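Local atomic coordinates of SusD superfamily protein (Parabacteroides distasonis, PDB entry 3OTN), a protein that probably binds carbohydrate or another nutrient at the bacterial outer membrane. Residues A[23-27]-A[117-121]; A[160-165]-A[197-201]. All coordinates share one frame. Residues are numbered along the deposited sequence.

Contact 1. Residues A[23-27]-A[117-121]; sequences TNSAY and EVKFM. With ACT (acetate ion), chain F; EDO (1,2-ethanediol), chain T; ACT (acetate ion), chain G.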
loop_
_atom_site.group_PDB
_atom_site.type_symbol
_atom_site.label_atom_id
_atom_site.label_comp_id
_atom_site.label_asym_id
_atom_site.label_seq_id
_atom_site.Cartn_x
_atom_site.Cartn_y
_atom_site.Cartn_z
ATOM N N THR A 23 3.778 17.538 15.555
ATOM C CA THR A 23 2.791 16.582 15.012
ATOM C C THR A 23 3.004 16.366 13.538
ATOM O O THR A 23 3.060 15.207 13.076
ATOM C CB THR A 23 1.384 17.055 15.271
ATOM O OG1 THR A 23 1.266 17.282 16.684
ATOM C CG2 THR A 23 0.314 16.041 14.785
ATOM N N ASN A 24 3.192 17.465 12.808
ATOM C CA ASN A 24 3.466 17.389 11.365
ATOM C C ASN A 24 4.761 16.643 11.015
ATOM O O ASN A 24 4.844 15.992 9.980
ATOM C CB ASN A 24 3.469 18.805 10.747
ATOM C CG ASN A 24 2.053 19.414 10.605
ATOM O OD1 ASN A 24 1.041 18.701 10.573
ATOM N ND2 ASN A 24 1.993 20.750 10.498
ATOM N N SER A 25 5.745 16.681 11.911
ATOM C CA SER A 25 7.037 16.015 11.670
ATOM C C SER A 25 6.826 14.504 11.468
ATOM O O SER A 25 7.581 13.860 10.737
ATOM C CB SER A 25 8.056 16.318 12.816
ATOM O OG SER A 25 7.779 15.556 14.008
ATOM N N ALA A 26 5.764 13.963 12.066
ATOM C CA ALA A 26 5.428 12.533 11.959
ATOM C C ALA A 26 4.993 12.123 10.561
ATOM O O ALA A 26 5.206 10.958 10.142
ATOM C CB ALA A 26 4.341 12.136 13.005
ATOM N N TYR A 27 4.441 13.084 9.822
ATOM C CA TYR A 27 3.989 12.874 8.439
ATOM C C TYR A 27 5.120 12.906 7.405
ATOM O O TYR A 27 4.929 12.420 6.290
ATOM C CB TYR A 27 2.951 13.931 8.027
ATOM C CG TYR A 27 1.603 13.936 8.771
ATOM C CD1 TYR A 27 1.481 14.322 10.109
ATOM C CD2 TYR A 27 0.445 13.568 8.105
ATOM C CE1 TYR A 27 0.213 14.323 10.751
ATOM C CE2 TYR A 27 -0.798 13.565 8.724
ATOM C CZ TYR A 27 -0.929 13.958 10.024
ATOM O OH TYR A 27 -2.225 13.934 10.553
ATOM N N GLU A 117 -2.387 11.298 16.462
ATOM C CA GLU A 117 -1.920 11.289 15.066
ATOM C C GLU A 117 -0.517 10.628 15.004
ATOM O O GLU A 117 -0.214 9.857 14.104
ATOM C CB GLU A 117 -1.863 12.711 14.490
ATOM C CG GLU A 117 -3.219 13.428 14.383
ATOM C CD GLU A 117 -3.122 14.849 13.843
ATOM O OE1 GLU A 117 -2.367 15.103 12.884
ATOM O OE2 GLU A 117 -3.812 15.725 14.387
ATOM N N VAL A 118 0.326 10.987 15.953
ATOM C CA VAL A 118 1.707 10.523 16.040
ATOM C C VAL A 118 1.727 9.057 16.406
ATOM O O VAL A 118 2.512 8.302 15.835
ATOM C CB VAL A 118 2.553 11.411 17.007
ATOM C CG1 VAL A 118 4.050 10.880 17.133
ATOM C CG2 VAL A 118 2.507 12.880 16.514
ATOM N N LYS A 119 0.865 8.627 17.328
ATOM C CA LYS A 119 0.843 7.204 17.668
ATOM C C LYS A 119 0.349 6.382 16.484
ATOM O O LYS A 119 0.877 5.295 16.234
ATOM C CB LYS A 119 0.004 6.918 18.902
ATOM C CG LYS A 119 0.650 7.365 20.193
ATOM C CD LYS A 119 -0.365 7.254 21.321
ATOM C CE LYS A 119 0.169 7.837 22.633
ATOM N NZ LYS A 119 -0.810 7.579 23.736
ATOM N N PHE A 120 -0.667 6.884 15.768
ATOM C CA PHE A 120 -1.103 6.245 14.523
ATOM C C PHE A 120 0.094 6.061 13.593
ATOM O O PHE A 120 0.286 4.970 13.052
ATOM C CB PHE A 120 -2.214 7.038 13.814
ATOM C CG PHE A 120 -2.427 6.643 12.366
ATOM C CD1 PHE A 120 -3.341 5.636 12.018
ATOM C CD2 PHE A 120 -1.727 7.278 11.360
ATOM C CE1 PHE A 120 -3.539 5.273 10.683
ATOM C CE2 PHE A 120 -1.891 6.899 10.022
ATOM C CZ PHE A 120 -2.826 5.907 9.685
HETATM N N MSE A 121 0.913 7.115 13.438
HETATM C CA MSE A 121 1.991 7.079 12.460
HETATM C C MSE A 121 3.083 6.074 12.837
HETATM O O MSE A 121 3.661 5.409 11.970
HETATM C CB MSE A 121 2.620 8.481 12.259
HETATM C CG MSE A 121 3.007 8.741 10.815
HETATM SE SE MSE A 121 1.507 8.956 9.656
HETATM C CE MSE A 121 1.117 10.728 10.278
HETATM C C ACT F . -3.175 9.729 23.294
HETATM O O ACT F . -3.491 8.511 23.181
HETATM O OXT ACT F . -3.804 10.482 22.520
HETATM C CH3 ACT F . -2.129 10.241 24.264
HETATM C C1 EDO T . 0.515 17.816 6.245
HETATM O O1 EDO T . 1.335 17.468 7.359
HETATM C C2 EDO T . -0.207 16.590 5.680
HETATM O O2 EDO T . -1.598 16.821 5.789
HETATM C C ACT G . 4.563 22.956 9.784
HETATM O O ACT G . 4.065 23.132 10.930
HETATM O OXT ACT G . 5.164 21.862 9.581
HETATM C CH3 ACT G . 4.395 23.989 8.694
#
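One hydrogen bond joins the two segments directly: Y27 OH donates to E117 OE1 at 2.6 Å, the tyrosine ring reaching across to the flank of helix 108-133. The same carboxylate forms a salt bridge with R184, whose guanidinium also bonds N24, so a buried acid has both a phenol and an arginine to answer its charge. M121, a selenomethionine, supplies the aromatic contact. Its CE methyl sits 3.4 Å from the centroid of the Y27 ring, only 6° off the ring normal, a CH-pi contact over one face; SE stands farther off, 5.1 Å from that centroid, in an oblique Met-aromatic relation. Here the N-terminal helix 15-25 is packed against the long helix 108-133 in the helical part of a SusD-type fold, whose helices are related to TPR repeats. Apolar packing fills the rest. A26 brings the backbones closest, its CA 5.9 Å from that of V118, and its methyl touches both V118 and M121: CB lies 4.0 Å from V118 CG2 and 4.1 Å from M121 CB. T23 CA rests 4.0 Å from V118 CG2, while its hydroxyl turns back to A19 O. On the ring face of Y27 opposite M121 lies O1 of a 1,2-ethanediol, probably from the crystallisation liquor.

Contact 2. Residues A[160-165]-A[197-201]; sequences YDEIII and VYLTY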
loop_
_atom_site.group_PDB
_atom_site.type_symbol
_atom_site.label_atom_id
_atom_site.label_comp_id
_atom_site.label_asym_id
_atom_site.label_seq_id
_atom_site.Cartn_x
_atom_site.Cartn_y
_atom_site.Cartn_z
ATOM N N TYR A 160 4.192 -5.970 17.344
ATOM C CA TYR A 160 2.740 -5.869 17.367
ATOM C C TYR A 160 2.172 -5.638 18.792
ATOM O O TYR A 160 1.389 -4.712 19.001
ATOM C CB TYR A 160 2.071 -7.110 16.780
ATOM C CG TYR A 160 1.928 -7.222 15.281
ATOM C CD1 TYR A 160 0.781 -6.780 14.628
ATOM C CD2 TYR A 160 2.879 -7.884 14.526
ATOM C CE1 TYR A 160 0.624 -6.944 13.220
ATOM C CE2 TYR A 160 2.744 -8.030 13.153
ATOM C CZ TYR A 160 1.617 -7.573 12.506
ATOM O OH TYR A 160 1.499 -7.784 11.168
ATOM N N ASP A 161 2.570 -6.468 19.746
ATOM C CA ASP A 161 1.948 -6.427 21.081
ATOM C C ASP A 161 2.357 -5.208 21.919
ATOM O O ASP A 161 1.589 -4.770 22.769
ATOM C CB ASP A 161 2.306 -7.676 21.901
ATOM C CG ASP A 161 1.709 -8.956 21.350
ATOM O OD1 ASP A 161 0.815 -8.910 20.496
ATOM O OD2 ASP A 161 2.158 -10.015 21.807
ATOM N N GLU A 162 3.580 -4.725 21.732
ATOM C CA GLU A 162 4.115 -3.620 22.528
ATOM C C GLU A 162 4.042 -2.265 21.866
ATOM O O GLU A 162 3.978 -1.244 22.563
ATOM C CB GLU A 162 5.571 -3.921 22.958
ATOM C CG GLU A 162 5.691 -5.134 23.882
ATOM C CD GLU A 162 7.123 -5.556 24.215
ATOM O OE1 GLU A 162 7.993 -4.671 24.394
ATOM O OE2 GLU A 162 7.364 -6.786 24.321
ATOM N N ILE A 163 4.061 -2.219 20.540
ATOM C CA ILE A 163 4.055 -0.940 19.842
ATOM C C ILE A 163 2.793 -0.739 19.025
ATOM O O ILE A 163 1.986 0.127 19.325
ATOM C CB ILE A 163 5.286 -0.732 18.929
ATOM C CG1 ILE A 163 6.574 -0.950 19.733
ATOM C CG2 ILE A 163 5.249 0.730 18.325
ATOM C CD1 ILE A 163 7.864 -0.670 18.919
ATOM N N ILE A 164 2.621 -1.544 17.988
ATOM C CA ILE A 164 1.582 -1.302 17.002
ATOM C C ILE A 164 0.182 -1.287 17.636
ATOM O O ILE A 164 -0.550 -0.320 17.485
ATOM C CB ILE A 164 1.650 -2.317 15.859
ATOM C CG1 ILE A 164 2.995 -2.235 15.117
ATOM C CG2 ILE A 164 0.497 -2.131 14.878
ATOM C CD1 ILE A 164 3.184 -3.349 14.059
ATOM N N ILE A 165 -0.182 -2.358 18.338
ATOM C CA ILE A 165 -1.542 -2.477 18.878
ATOM C C ILE A 165 -1.805 -1.452 19.988
ATOM O O ILE A 165 -2.816 -0.734 19.912
ATOM C CB ILE A 165 -1.893 -3.917 19.251
ATOM C CG1 ILE A 165 -1.971 -4.757 17.963
ATOM C CG2 ILE A 165 -3.184 -3.989 20.058
ATOM C CD1 ILE A 165 -1.933 -6.316 18.217
ATOM N N VAL A 197 -4.183 -4.497 10.853
ATOM C CA VAL A 197 -3.290 -5.051 11.867
ATOM C C VAL A 197 -3.833 -6.353 12.462
ATOM O O VAL A 197 -3.158 -7.360 12.464
ATOM C CB VAL A 197 -2.965 -4.011 12.973
ATOM C CG1 VAL A 197 -2.328 -4.666 14.192
ATOM C CG2 VAL A 197 -2.055 -2.899 12.371
ATOM N N TYR A 198 -5.066 -6.329 12.931
ATOM C CA TYR A 198 -5.672 -7.510 13.512
ATOM C C TYR A 198 -5.941 -8.647 12.517
ATOM O O TYR A 198 -5.741 -9.812 12.853
ATOM C CB TYR A 198 -6.969 -7.105 14.199
ATOM C CG TYR A 198 -6.818 -6.462 15.556
ATOM C CD1 TYR A 198 -5.894 -6.950 16.508
ATOM C CD2 TYR A 198 -7.701 -5.480 15.966
ATOM C CE1 TYR A 198 -5.828 -6.425 17.788
ATOM C CE2 TYR A 198 -7.630 -4.943 17.258
ATOM C CZ TYR A 198 -6.706 -5.406 18.161
ATOM O OH TYR A 198 -6.681 -4.885 19.460
ATOM N N LEU A 199 -6.365 -8.306 11.290
ATOM C CA LEU A 199 -6.529 -9.297 10.235
ATOM C C LEU A 199 -5.201 -10.005 9.942
ATOM O O LEU A 199 -5.168 -11.236 9.812
ATOM C CB LEU A 199 -7.071 -8.651 8.952
ATOM C CG LEU A 199 -7.251 -9.532 7.714
ATOM C CD1 LEU A 199 -8.179 -10.705 7.996
ATOM C CD2 LEU A 199 -7.719 -8.625 6.491
ATOM N N THR A 200 -4.117 -9.237 9.866
ATOM C CA THR A 200 -2.766 -9.767 9.608
ATOM C C THR A 200 -2.261 -10.596 10.777
ATOM O O THR A 200 -1.694 -11.674 10.577
ATOM C CB THR A 200 -1.765 -8.623 9.269
ATOM O OG1 THR A 200 -2.295 -7.834 8.194
ATOM C CG2 THR A 200 -0.384 -9.161 8.828
ATOM N N TYR A 201 -2.481 -10.102 11.997
ATOM C CA TYR A 201 -2.120 -10.828 13.228
ATOM C C TYR A 201 -2.746 -12.204 13.287
ATOM O O TYR A 201 -2.120 -13.153 13.752
ATOM C CB TYR A 201 -2.543 -10.008 14.442
ATOM C CG TYR A 201 -1.876 -10.330 15.759
ATOM C CD1 TYR A 201 -2.188 -11.486 16.452
ATOM C CD2 TYR A 201 -0.983 -9.445 16.346
ATOM C CE1 TYR A 201 -1.618 -11.771 17.673
ATOM C CE2 TYR A 201 -0.420 -9.713 17.597
ATOM C CZ TYR A 201 -0.738 -10.881 18.250
ATOM O OH TYR A 201 -0.212 -11.184 19.474
#
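Start at Y160, whose ring projects into the gap between two nearly antiparallel helices. Ring atom CD1 lies 3.8 Å from V197 CG1 and 3.6 Å from Y201 CD2, and Y160 OH comes within 3.3 Å of T200 CG2. The two tyrosine rings form an offset edge-to-face pair, with planes at 90° and centroids 5.4 Å apart; Y201 presents its edge to the face of Y160. Next, D161 accepts a hydrogen bond from the phenol of Y201, OH to OD1 at 2.7 Å, and holds K157 in a salt bridge through OD2. A wider pi-type turn runs through 160-164, marked by the backbone bond from I165 N to Y160 O at 2.9 Å. Y160, I164 and I165 all point their CA-to-CB bonds toward the partner helix. The segments run at 157° with axes 12.2 Å apart, a wide spacing bridged by large side chains, as helices 156-172 and 187-202 pair within the TPR-related helical part of the SusD fold. Farther along, I164 CG2 meets V197 CG2 at 3.7 Å. I165 touches three residues: its CG1 is 3.8 Å from V197 CG1, its CD1 3.8 Å from Y201 CD2, and its CG2 3.7 Å from Y198 OH. Behind the pair, F127 of helix 108-133 packs on both Y160 and T200, while Y212 stacks on the ring of Y201.

From the N terminus, the chain leaves helix 15-25 and passes through short strands and helices 64-68 and 79-100 before contact 1 closes an 89-residue excursion on helix 108-133. The next helix, 156-172, opens contact 2, which closes after 31 intervening residues on helix 187-202. The two loops therefore follow in series, neither nested nor crossed. Their centres are 18 Å apart and their nearest atoms about 6 Å, without touching. Helix 108-133 relates them: it carries one side of contact 1, and farther along F127 packs against contact 2. F120, within 117-121, also packs on helix 187-202, so helix 108-133 touches both helix pairs.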